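Local atomic coordinates of transcriptional repressor (Vibrio fischeri, PDB entry 3KV1), a protein that probably represses transcription as a SorC-family DNA-binding regulator, its sugar-binding domain presumably responding to a carbohydrate ligand. Residues Leu235-Ala240 and Leu249-Ser254; Gln14-Lys19 and Lys23-Ser28. All coordinates share one frame; numbering follows the deposited sequence.

In the fold
Read from the N terminus, contact 2 comes first: helix 10-20 ends, a short turn follows, and strand 24-28 runs back beneath the helix. Some two hundred residues later contact 1 closes a similar return, where helix 234-242 leads by a loop into strand 248-252. The two are in series along the chain, neither nested nor crossed. They meet in space because the two strands are parallel neighbours in the central sheet, joined by probable hydrogen bonds such as Leu26 N to Leu249 O (2.8 Å); Val253 N, starting the next helix, probably bonds Ser28 O (2.9 Å). The first and last strands of the domain are thus brought together, with helices packed on their common face.

Contact 1: Leu235-Ala240 and Leu249-Ser254; sequences LSIMGA and LATSVS
Ile237 turns its branched side chain from the helix toward strand 248-252 and lays its two outer methyls over two different residues there. Ile237 CG2 is 4.4 Å from Leu249 CD1, and Ile237 CD1 is 4.3 Å from Thr251 OG1. CB carries both arms; with chi1 -61° CG1 is anti to the carbonyl carbon, and CD1, anti to CA (chi2 166°), reaches out from the helix backbone. A beta-branched residue suits this place, since it can touch two strand positions two residues apart, on the same face of the strand. These are loose van der Waals contacts. The closest pair of alpha carbons, Ile237 CA and Thr251 CA, is 9.5 Å apart, so only the side chains bridge the gap. Thr251 was modelled in two conformers; the approach of Ile237 CD1 to its OG1 holds for the one described here and is less certain than the contact with Leu249. In this conformer the hydroxyl hydrogen-bonds to the carbonyl oxygen of Ala228, which explains how a polar atom is accommodated among buried groups. Immediately after it, Ser252 takes the N-cap position of helix 253-264; its short hydroxyl side chain can turn forward to the amide of Cys255 in the first turn. The contact belongs to the second half of a beta-alpha-beta unit, strand 223-227, helix 234-242 and strand 248-252, of a Rossmann-like domain. Ile237 also packs on Cys255 and Leu259 of helix 253-264 and on Ile156 of strand 151-158, while helix 34-52 packs against Ala250 from the other side of the strand.

Contact 2: Gln14-Lys19 and Lys23-Ser28; sequences QKLVEK and KRALIS
Leu16 spans Ala25 and Ile27 of strand 24-28, in a helix and the strand that follows it, packed roughly antiparallel (145°) across a short connection at the start of this Rossmann-like alpha/beta domain. Starting at the backbone, Leu16 CB lies 3.9 Å from Ala25 CB. With CG anti to the carbonyl carbon (chi1 -75°), the branch is carried along the strand, and Leu16 CD1 comes to 4.0 Å from Ala25 CB before approaching Ile27. There the two side chains reach toward each other tip to tip, and Leu16 CD1 is 3.6 Å from Ile27 CD1. The pair at the tips is close, and Ile27 CG1 stands just behind it.

The residue types follow from this geometry. Helix and strand axes come within 7.3 Å of each other, a short spacing that Ala25 suits because its single methyl lets the helix lie low over the strand. Two residues on, the longer Ile27 reaches Leu16 with its CD1 and also touches Val253 and Thr251. Leu16 has a second neighbourhood as well, touching Ala256 and Leu260 of helix 253-264, so the leucine is wedged between the strand and that helix. On the other face of the strand, Leu26 packs against helix 34-52.

Closer to the turn, Val17 sits at the more open end of the contact. Its beta-branching supplies a methyl directed at the strand backbone, while the long, charged Lys23 and Arg24 start out away from the helix; Lys23 NZ hydrogen-bonds to Asn223 OD1. Val17 CG2, itself anti to the carbonyl carbon, rests over the peptide link at 3.8 Å from Arg24 C and equally 3.8 Å from Ala25 N.

Contact 1: Leu235-Ala240 and Leu249-Ser254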
# COMPACT_ATOMS: atom_id res chain seq x y z
N LEU A 235 31.84 7.65 5.71
CA LEU A 235 32.26 6.44 5.00
C LEU A 235 31.14 5.81 4.15
O LEU A 235 31.37 5.33 3.01
CB LEU A 235 32.82 5.40 5.97
CG LEU A 235 34.13 5.78 6.66
CD1 LEU A 235 34.78 4.50 7.15
CD2 LEU A 235 35.07 6.53 5.72
N SER A 236 29.92 5.79 4.69
CA SER A 236 28.79 5.28 3.93
C SER A 236 28.50 6.13 2.71
O SER A 236 28.15 5.62 1.65
CB SER A 236 27.54 5.22 4.82
OG SER A 236 27.82 4.42 5.95
N ILE A 237 28.61 7.45 2.87
CA ILE A 237 28.31 8.36 1.78
C ILE A 237 29.36 8.19 0.69
O ILE A 237 29.03 8.20 -0.51
CB ILE A 237 28.26 9.84 2.23
CG1 ILE A 237 27.16 10.02 3.29
CG2 ILE A 237 28.00 10.75 1.03
CD1 ILE A 237 27.26 11.38 4.05
N MSE A 238 30.62 7.99 1.11
CA MSE A 238 31.72 7.76 0.17
C MSE A 238 31.49 6.48 -0.62
O MSE A 238 31.61 6.47 -1.84
CB MSE A 238 33.07 7.71 0.89
CG MSE A 238 34.26 7.85 -0.08
SE MSE A 238 34.41 9.70 -0.83
CE MSE A 238 35.83 9.38 -2.18
N GLY A 239 31.14 5.40 0.09
CA GLY A 239 30.81 4.13 -0.55
C GLY A 239 29.72 4.30 -1.60
O GLY A 239 29.80 3.79 -2.72
N ALA A 240 28.67 5.03 -1.22
CA ALA A 240 27.55 5.24 -2.12
C ALA A 240 27.96 6.02 -3.38
O ALA A 240 27.55 5.66 -4.47
CB ALA A 240 26.40 5.96 -1.38
N LEU A 249 23.53 14.89 -5.26
CA LEU A 249 23.87 14.59 -3.87
C LEU A 249 23.42 15.77 -3.03
O LEU A 249 23.79 16.90 -3.31
CB LEU A 249 25.38 14.43 -3.72
CG LEU A 249 25.87 14.23 -2.29
CD1 LEU A 249 25.39 12.85 -1.80
CD2 LEU A 249 27.41 14.34 -2.22
N ALA A 250 22.60 15.51 -2.02
CA ALA A 250 22.17 16.58 -1.14
C ALA A 250 22.73 16.26 0.28
O ALA A 250 22.46 15.21 0.82
CB ALA A 250 20.60 16.68 -1.13
N THR A 251 23.44 17.19 0.88
CA THR A 251 24.13 16.88 2.12
C THR A 251 24.60 18.19 2.77
O THR A 251 24.24 19.27 2.31
CB THR A 251 25.32 15.86 1.90
OG1 THR A 251 25.80 15.36 3.16
CG2 THR A 251 26.51 16.53 1.15
N SER A 252 25.35 18.09 3.86
CA SER A 252 25.76 19.26 4.64
C SER A 252 27.17 19.75 4.23
O SER A 252 27.90 19.01 3.58
CB SER A 252 25.84 18.90 6.12
OG SER A 252 26.94 18.02 6.36
N VAL A 253 27.55 20.96 4.64
CA VAL A 253 28.89 21.46 4.39
C VAL A 253 29.95 20.49 4.95
O VAL A 253 30.91 20.12 4.27
CB VAL A 253 29.12 22.88 5.00
CG1 VAL A 253 30.61 23.25 5.02
CG2 VAL A 253 28.32 23.93 4.21
N SER A 254 29.79 20.08 6.20
CA SER A 254 30.79 19.15 6.79
C SER A 254 30.90 17.83 6.04
O SER A 254 32.03 17.30 5.88
CB SER A 254 30.51 18.88 8.27
OG SER A 254 30.95 19.97 9.03

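Contact 2: Gln14-Lys19 and Lys23-Ser28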
# COMPACT_ATOMS: atom_id res chain seq x y z
N GLN A 14 30.61 22.86 -6.75
CA GLN A 14 31.36 22.73 -7.99
C GLN A 14 32.43 21.65 -7.86
O GLN A 14 32.59 20.82 -8.76
CB GLN A 14 31.99 24.07 -8.37
CG GLN A 14 30.97 25.21 -8.37
CD GLN A 14 31.58 26.56 -8.71
OE1 GLN A 14 32.67 26.64 -9.27
NE2 GLN A 14 30.86 27.63 -8.37
N LYS A 15 33.15 21.63 -6.73
CA LYS A 15 34.17 20.62 -6.50
C LYS A 15 33.57 19.22 -6.42
O LYS A 15 34.15 18.26 -6.96
CB LYS A 15 34.98 20.92 -5.24
CG LYS A 15 35.94 22.13 -5.39
CD LYS A 15 36.57 22.51 -4.04
CE LYS A 15 37.47 23.75 -4.16
NZ LYS A 15 38.03 24.14 -2.83
N LEU A 16 32.43 19.10 -5.73
CA LEU A 16 31.75 17.81 -5.63
C LEU A 16 31.27 17.28 -7.00
O LEU A 16 31.44 16.11 -7.33
CB LEU A 16 30.54 17.91 -4.70
CG LEU A 16 30.85 17.98 -3.21
CD1 LEU A 16 29.55 18.10 -2.44
CD2 LEU A 16 31.64 16.72 -2.79
N VAL A 17 30.67 18.17 -7.78
CA VAL A 17 30.18 17.83 -9.09
C VAL A 17 31.33 17.32 -9.95
O VAL A 17 31.22 16.28 -10.59
CB VAL A 17 29.50 19.04 -9.76
CG1 VAL A 17 29.39 18.85 -11.29
CG2 VAL A 17 28.12 19.28 -9.12
N GLU A 18 32.45 18.03 -9.90
CA GLU A 18 33.60 17.66 -10.70
C GLU A 18 34.19 16.35 -10.22
O GLU A 18 34.49 15.46 -11.00
CB GLU A 18 34.66 18.76 -10.65
CG GLU A 18 35.32 19.01 -11.98
CD GLU A 18 36.55 19.89 -11.86
OE1 GLU A 18 36.91 20.27 -10.72
OE2 GLU A 18 37.17 20.18 -12.91
N LYS A 19 34.34 16.22 -8.90
CA LYS A 19 35.02 15.07 -8.34
C LYS A 19 34.22 13.77 -8.48
O LYS A 19 34.81 12.71 -8.69
CB LYS A 19 35.36 15.34 -6.86
CG LYS A 19 36.40 14.41 -6.27
CD LYS A 19 37.76 14.71 -6.91
CE LYS A 19 38.89 13.99 -6.20
NZ LYS A 19 40.12 13.92 -7.03
N LYS A 23 25.41 15.38 -11.53
CA LYS A 23 24.65 16.43 -12.20
C LYS A 23 24.57 17.69 -11.33
O LYS A 23 24.62 18.81 -11.83
CB LYS A 23 23.22 15.94 -12.49
CG LYS A 23 23.16 14.96 -13.67
CD LYS A 23 21.68 14.76 -14.17
CE LYS A 23 21.49 13.56 -15.12
NZ LYS A 23 20.07 13.60 -15.62
N ARG A 24 24.40 17.49 -10.02
CA ARG A 24 24.20 18.57 -9.06
C ARG A 24 24.74 18.14 -7.71
O ARG A 24 24.83 16.94 -7.42
CB ARG A 24 22.70 18.88 -8.87
CG ARG A 24 22.02 19.68 -9.96
CD ARG A 24 22.55 21.12 -10.07
NE ARG A 24 22.13 22.01 -8.99
CZ ARG A 24 20.94 22.59 -8.91
NH1 ARG A 24 20.02 22.37 -9.85
NH2 ARG A 24 20.67 23.40 -7.89
N ALA A 25 25.07 19.12 -6.89
CA ALA A 25 25.30 18.91 -5.47
C ALA A 25 24.54 20.02 -4.77
O ALA A 25 24.64 21.21 -5.16
CB ALA A 25 26.80 18.95 -5.16
N LEU A 26 23.72 19.64 -3.81
CA LEU A 26 22.89 20.59 -3.06
C LEU A 26 23.45 20.59 -1.62
O LEU A 26 23.27 19.61 -0.88
CB LEU A 26 21.44 20.10 -3.06
CG LEU A 26 20.88 19.84 -4.48
CD1 LEU A 26 19.44 19.33 -4.39
CD2 LEU A 26 20.92 21.15 -5.25
N ILE A 27 24.10 21.68 -1.21
CA ILE A 27 24.80 21.68 0.08
C ILE A 27 24.18 22.65 1.07
O ILE A 27 24.04 23.85 0.80
CB ILE A 27 26.30 22.03 -0.13
CG1 ILE A 27 26.96 21.00 -1.03
CG2 ILE A 27 27.04 22.16 1.21
CD1 ILE A 27 26.84 19.59 -0.52
N SER A 28 23.80 22.12 2.23
CA SER A 28 23.17 22.92 3.27
C SER A 28 24.20 23.27 4.36
O SER A 28 25.13 22.50 4.64
CB SER A 28 21.96 22.17 3.87
OG SER A 28 22.38 21.03 4.59